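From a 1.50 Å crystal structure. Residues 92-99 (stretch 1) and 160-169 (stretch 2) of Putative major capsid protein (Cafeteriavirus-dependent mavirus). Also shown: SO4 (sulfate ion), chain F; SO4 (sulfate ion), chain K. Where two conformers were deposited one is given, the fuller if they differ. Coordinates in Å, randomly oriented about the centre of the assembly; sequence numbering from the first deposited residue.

Stretch 1 92-99: LKDQIGLK
Stretch 2 160-169: NNPYRQGTES

Two segments distant in sequence can pack through one buried ring and one carboxylate that accepts from a backbone NH, and residues 92-99 and 160-169 of this capsid protein illustrate the principle. Each carries a beta turn, type II from Leu92 to Gln95 and type I from Asn161 to Arg164; the two turns meet where the CA atoms of Asp94 and Arg164 lie 4.4 Å apart. Lys93 meets Gln165 and Glu168, Asp94 meets Asn161, Glu168 and Tyr163 to Gln165, and Gln95 to Leu98 meet Tyr163 alone. Asp94, at phi/psi 60/30 and chi1 m, offers its carboxylate to the backbone of the second stretch: Gln165 N donates to Asp94 OD1 at 3.0 Å, nearly linear. Its own carbonyl is claimed by a side chain, Asn161 ND2 donating to Asp94 O at 2.9 Å, while Asn161 OD1 accepts from Tyr163 N at 2.8 Å and so braces the turn.

The CA-to-CB bond of Tyr163 (chi1 m, chi2 -43°) points toward the first stretch. Gly97 N lies over one ring face and Leu98 O near the edge, 3.5 Å from Tyr163 CE1. An ideal CB on Gly97 would sit 2.6 Å from Tyr163 CD1, a clash, so the bare glycine makes room for the ring. One water donates to both Ile96 O and Tyr163 O, each at 2.7 Å. Lys93 (chi1 t, chi2 p, chi3 t, chi4 m) makes a weak, salt-bridging hydrogen bond from NZ to Glu168 OE1, 3.2 Å.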

ATOM      1  N   LEU C  92      -1.620 -30.273   8.172  1.00 16.43           N
ATOM      2  CA  LEU C  92      -1.934 -28.985   8.832  1.00 15.56           C
ATOM      3  C   LEU C  92      -1.318 -27.774   8.121  1.00 15.83           C
ATOM      4  O   LEU C  92      -1.357 -26.673   8.647  1.00 14.70           O
ATOM      5  CB  LEU C  92      -1.565 -28.987  10.313  1.00 15.73           C
ATOM      6  CG  LEU C  92      -2.315 -30.060  11.126  1.00 15.88           C
ATOM      7  CD1 LEU C  92      -1.805 -30.054  12.558  1.00 16.70           C
ATOM      8  CD2 LEU C  92      -3.813 -29.851  11.088  1.00 16.89           C
ATOM      9  N   LYS C  93      -0.808 -27.972   6.907  1.00 16.15           N
ATOM     10  CA  LYS C  93      -0.081 -26.891   6.261  0.50 16.07           C
ATOM     11  C   LYS C  93      -1.033 -25.725   5.988  1.00 14.36           C
ATOM     12  O   LYS C  93      -2.097 -25.891   5.398  1.00 14.62           O
ATOM     13  CB  LYS C  93       0.613 -27.364   4.985  0.50 16.86           C
ATOM     14  CG  LYS C  93       1.445 -26.305   4.254  0.50 17.09           C
ATOM     15  CD  LYS C  93       2.471 -25.600   5.127  0.50 17.50           C
ATOM     16  CE  LYS C  93       3.383 -24.718   4.276  0.50 18.04           C
ATOM     17  NZ  LYS C  93       4.207 -25.515   3.313  0.50 18.74           N
ATOM     18  N   ASP C  94      -0.616 -24.549   6.456  1.00 13.66           N
ATOM     19  CA  ASP C  94      -1.371 -23.299   6.258  1.00 13.46           C
ATOM     20  C   ASP C  94      -2.778 -23.323   6.857  1.00 12.22           C
ATOM     21  O   ASP C  94      -3.705 -22.676   6.367  1.00 11.65           O
ATOM     22  CB  ASP C  94      -1.387 -22.891   4.761  1.00 12.97           C
ATOM     23  CG  ASP C  94       0.004 -22.630   4.198  1.00 14.19           C
ATOM     24  OD1 ASP C  94       0.870 -22.116   4.916  1.00 13.36           O
ATOM     25  OD2 ASP C  94       0.216 -22.908   2.995  1.00 16.90           O
ATOM     26  N   GLN C  95      -2.960 -24.079   7.942  1.00 11.94           N
ATOM     27  CA  GLN C  95      -4.295 -24.249   8.513  1.00 11.84           C
ATOM     28  C   GLN C  95      -4.471 -23.805   9.967  1.00 11.60           C
ATOM     29  O   GLN C  95      -5.614 -23.732  10.425  1.00 11.90           O
ATOM     30  CB  GLN C  95      -4.704 -25.722   8.391  1.00 12.42           C
ATOM     31  CG  GLN C  95      -5.064 -26.051   6.957  1.00 12.41           C
ATOM     32  CD  GLN C  95      -5.328 -27.520   6.711  1.00 13.34           C
ATOM     33  OE1 GLN C  95      -4.572 -28.373   7.171  1.00 15.17           O
ATOM     34  NE2 GLN C  95      -6.392 -27.811   5.952  1.00 14.84           N
ATOM     35  N   ILE C  96      -3.400 -23.452  10.671  1.00 11.38           N
ATOM     36  CA  ILE C  96      -3.462 -23.094  12.089  0.70 12.34           C
ATOM     37  C   ILE C  96      -2.888 -21.698  12.287  1.00 11.40           C
ATOM     38  O   ILE C  96      -1.828 -21.366  11.730  1.00 11.78           O
ATOM     39  CB  ILE C  96      -2.617 -24.071  12.964  0.70 13.19           C
ATOM     40  CG1 ILE C  96      -3.039 -25.526  12.752  0.70 14.45           C
ATOM     41  CG2 ILE C  96      -2.714 -23.710  14.442  0.70 13.11           C
ATOM     42  CD1 ILE C  96      -4.475 -25.827  13.118  0.70 15.06           C
ATOM     43  N   GLY C  97      -3.558 -20.905  13.093  1.00 11.09           N
ATOM     44  CA  GLY C  97      -3.038 -19.614  13.495  1.00 10.71           C
ATOM     45  C   GLY C  97      -3.828 -19.048  14.622  1.00 10.67           C
ATOM     46  O   GLY C  97      -4.434 -19.786  15.424  1.00 10.70           O
ATOM     47  N   LEU C  98      -3.876 -17.721  14.683  1.00 10.09           N
ATOM     48  CA  LEU C  98      -4.640 -17.010  15.683  1.00 10.14           C
ATOM     49  C   LEU C  98      -5.750 -16.167  15.064  1.00 10.28           C
ATOM     50  O   LEU C  98      -5.634 -15.731  13.905  1.00  9.94           O
ATOM     51  CB  LEU C  98      -3.722 -16.135  16.549  1.00 10.60           C
ATOM     52  CG  LEU C  98      -2.599 -16.854  17.287  1.00 10.83           C
ATOM     53  CD1 LEU C  98      -1.689 -15.881  18.006  1.00 11.38           C
ATOM     54  CD2 LEU C  98      -3.127 -17.893  18.267  1.00 10.69           C
ATOM     55  N   LYS C  99      -6.811 -15.946  15.836  1.00 10.15           N
ATOM     56  CA  LYS C  99      -7.876 -15.017  15.449  1.00 10.33           C
ATOM     57  C   LYS C  99      -7.346 -13.590  15.456  1.00 10.33           C
ATOM     58  O   LYS C  99      -6.273 -13.328  16.014  1.00 11.75           O
ATOM     59  CB  LYS C  99      -9.107 -15.200  16.345  1.00 11.01           C
ATOM     60  CG  LYS C  99      -9.760 -16.568  16.142  1.00 11.70           C
ATOM     61  CD  LYS C  99     -11.070 -16.688  16.880  1.00 11.70           C
ATOM     62  CE  LYS C  99     -11.734 -18.029  16.629  1.00 12.29           C
ATOM     63  NZ  LYS C  99     -13.054 -18.085  17.290  1.00 12.74           N
ATOM     64  N   ASN C 160      -6.805 -16.601  -0.394  1.00 13.15           N
ATOM     65  CA  ASN C 160      -7.121 -15.640   0.670  1.00 12.56           C
ATOM     66  C   ASN C 160      -7.287 -16.442   1.962  1.00 12.39           C
ATOM     67  O   ASN C 160      -8.389 -16.867   2.357  1.00 14.17           O
ATOM     68  CB  ASN C 160      -8.362 -14.819   0.369  1.00 13.01           C
ATOM     69  CG  ASN C 160      -8.572 -13.740   1.423  1.00 12.40           C
ATOM     70  OD1 ASN C 160      -7.620 -13.074   1.788  1.00 12.80           O
ATOM     71  ND2 ASN C 160      -9.794 -13.603   1.944  1.00 13.20           N
ATOM     72  N   ASN C 161      -6.158 -16.645   2.620  1.00 11.17           N
ATOM     73  CA  ASN C 161      -6.084 -17.550   3.772  1.00 10.68           C
ATOM     74  C   ASN C 161      -5.144 -16.937   4.788  1.00 10.90           C
ATOM     75  O   ASN C 161      -3.928 -16.997   4.610  1.00 11.06           O
ATOM     76  CB  ASN C 161      -5.550 -18.922   3.324  1.00 10.95           C
ATOM     77  CG  ASN C 161      -5.252 -19.838   4.485  1.00 10.81           C
ATOM     78  OD1 ASN C 161      -5.657 -19.558   5.618  1.00 10.48           O
ATOM     79  ND2 ASN C 161      -4.518 -20.940   4.222  1.00 11.69           N
ATOM     80  N   PRO C 162      -5.689 -16.387   5.876  1.00 10.35           N
ATOM     81  CA  PRO C 162      -4.839 -15.750   6.877  1.00 10.39           C
ATOM     82  C   PRO C 162      -3.971 -16.754   7.653  1.00 10.23           C
ATOM     83  O   PRO C 162      -3.069 -16.339   8.358  1.00 11.34           O
ATOM     84  CB  PRO C 162      -5.830 -15.052   7.798  1.00 10.91           C
ATOM     85  CG  PRO C 162      -7.037 -15.895   7.722  1.00 10.96           C
ATOM     86  CD  PRO C 162      -7.105 -16.385   6.305  1.00 10.69           C
ATOM     87  N   TYR C 163      -4.203 -18.065   7.488  1.00 10.10           N
ATOM     88  CA  TYR C 163      -3.301 -19.041   8.131  1.00 10.19           C
ATOM     89  C   TYR C 163      -2.180 -19.516   7.244  1.00 11.38           C
ATOM     90  O   TYR C 163      -1.414 -20.384   7.646  1.00 11.71           O
ATOM     91  CB  TYR C 163      -4.111 -20.189   8.780  1.00 10.02           C
ATOM     92  CG  TYR C 163      -5.198 -19.654   9.687  1.00 10.17           C
ATOM     93  CD1 TYR C 163      -4.972 -18.588  10.574  1.00  9.90           C
ATOM     94  CD2 TYR C 163      -6.497 -20.189   9.654  1.00  9.76           C
ATOM     95  CE1 TYR C 163      -5.987 -18.052  11.344  1.00 10.16           C
ATOM     96  CE2 TYR C 163      -7.512 -19.669  10.444  1.00 10.49           C
ATOM     97  CZ  TYR C 163      -7.265 -18.605  11.287  1.00  9.78           C
ATOM     98  OH  TYR C 163      -8.231 -18.014  12.063  1.00 10.54           O
ATOM     99  N   ARG C 164      -1.967 -18.819   6.114  1.00 11.52           N
ATOM    100  CA  ARG C 164      -0.791 -19.092   5.309  1.00 11.79           C
ATOM    101  C   ARG C 164       0.369 -18.648   6.259  1.00 12.50           C
ATOM    102  O   ARG C 164       0.369 -17.585   6.890  1.00 13.08           O
ATOM    103  CB  ARG C 164      -0.761 -18.148   4.092  1.00 13.09           C
ATOM    104  CG  ARG C 164      -1.574 -18.713   2.923  1.00 14.26           C
ATOM    105  CD  ARG C 164      -1.971 -17.703   1.841  1.00 17.55           C
ATOM    106  NE  ARG C 164      -0.816 -17.286   1.033  1.00 19.17           N
ATOM    107  CZ  ARG C 164      -0.800 -16.334   0.106  1.00 21.40           C
ATOM    108  NH1 ARG C 164      -1.886 -15.640  -0.220  1.00 22.04           N
ATOM    109  NH2 ARG C 164       0.332 -16.058  -0.513  1.00 23.10           N
ATOM    110  N   GLN C 165       1.362 -19.526   6.303  1.00 12.25           N
ATOM    111  CA  GLN C 165       2.560 -19.217   7.092  1.00 12.98           C
ATOM    112  C   GLN C 165       3.400 -18.153   6.395  1.00 12.32           C
ATOM    113  O   GLN C 165       3.094 -17.738   5.267  1.00 12.64           O
ATOM    114  CB  GLN C 165       3.322 -20.476   7.400  1.00 14.75           C
ATOM    115  CG  GLN C 165       3.910 -21.228   6.272  1.00 15.99           C
ATOM    116  CD  GLN C 165       4.674 -22.453   6.810  1.00 17.71           C
ATOM    117  OE1 GLN C 165       5.802 -22.692   6.434  1.00 22.69           O
ATOM    118  NE2 GLN C 165       4.014 -23.258   7.660  1.00 18.64           N
ATOM    119  N   GLY C 166       4.409 -17.660   7.098  1.00 11.67           N
ATOM    120  CA  GLY C 166       5.270 -16.612   6.554  1.00 11.79           C
ATOM    121  C   GLY C 166       5.893 -16.933   5.212  1.00 12.07           C
ATOM    122  O   GLY C 166       5.911 -16.126   4.309  1.00 11.67           O
ATOM    123  N   THR C 167       6.377 -18.158   5.058  1.00 11.96           N
ATOM    124  CA  THR C 167       6.979 -18.551   3.774  1.00 12.62           C
ATOM    125  C   THR C 167       5.967 -18.632   2.643  1.00 12.81           C
ATOM    126  O   THR C 167       6.339 -18.744   1.463  1.00 13.57           O
ATOM    127  CB  THR C 167       7.720 -19.887   3.876  1.00 13.07           C
ATOM    128  OG1 THR C 167       6.756 -20.914   4.169  1.00 14.03           O
ATOM    129  CG2 THR C 167       8.841 -19.838   4.903  1.00 13.48           C
ATOM    130  N   GLU C 168       4.679 -18.577   2.964  1.00 12.13           N
ATOM    131  CA  GLU C 168       3.613 -18.589   2.000  1.00 12.85           C
ATOM    132  C   GLU C 168       2.953 -17.221   1.850  1.00 12.54           C
ATOM    133  O   GLU C 168       1.958 -17.102   1.175  1.00 14.32           O
ATOM    134  CB  GLU C 168       2.571 -19.655   2.431  1.00 14.38           C
ATOM    135  CG  GLU C 168       3.181 -21.047   2.599  1.00 15.64           C
ATOM    136  CD  GLU C 168       3.527 -21.759   1.303  1.00 19.25           C
ATOM    137  OE1 GLU C 168       3.963 -22.945   1.377  1.00 24.46           O
ATOM    138  OE2 GLU C 168       3.316 -21.196   0.224  1.00 18.30           O
ATOM    139  N   SER C 169       3.500 -16.194   2.496  1.00 11.37           N
ATOM    140  CA  SER C 169       2.902 -14.860   2.547  1.00 11.80           C
ATOM    141  C   SER C 169       3.867 -13.812   2.025  1.00 12.61           C
ATOM    142  O   SER C 169       4.882 -13.531   2.658  1.00 12.43           O
ATOM    143  CB  SER C 169       2.491 -14.479   3.970  1.00 12.87           C
ATOM    144  OG  SER C 169       1.541 -15.403   4.501  1.00 13.00           O
TER
HETATM  145  S   SO4 F 603       7.833 -24.964   3.865  1.00 29.93           S
HETATM  146  O1  SO4 F 603       6.687 -25.188   4.776  1.00 28.31           O
HETATM  147  O2  SO4 F 603       7.435 -25.279   2.476  1.00 31.04           O
HETATM  148  O3  SO4 F 603       8.260 -23.546   3.972  1.00 32.92           O
HETATM  149  O4  SO4 F 603       8.886 -25.931   4.227  1.00 33.30           O
HETATM  150  S   SO4 K 608      -0.637 -14.211  -3.799  1.00 29.98           S
HETATM  151  O1  SO4 K 608      -0.778 -15.561  -4.402  1.00 42.43           O
HETATM  152  O2  SO4 K 608      -1.663 -13.996  -2.732  1.00 34.54           O
HETATM  153  O3  SO4 K 608      -0.817 -13.215  -4.901  1.00 38.60           O
HETATM  154  O4  SO4 K 608       0.743 -14.145  -3.220  1.00 35.26           O
HETATM  155  O   HOH W   1       1.511 -23.434   8.796  1.00 20.05           O
HETATM  156  O   HOH W   2       0.053 -21.168   9.805  1.00 10.88           O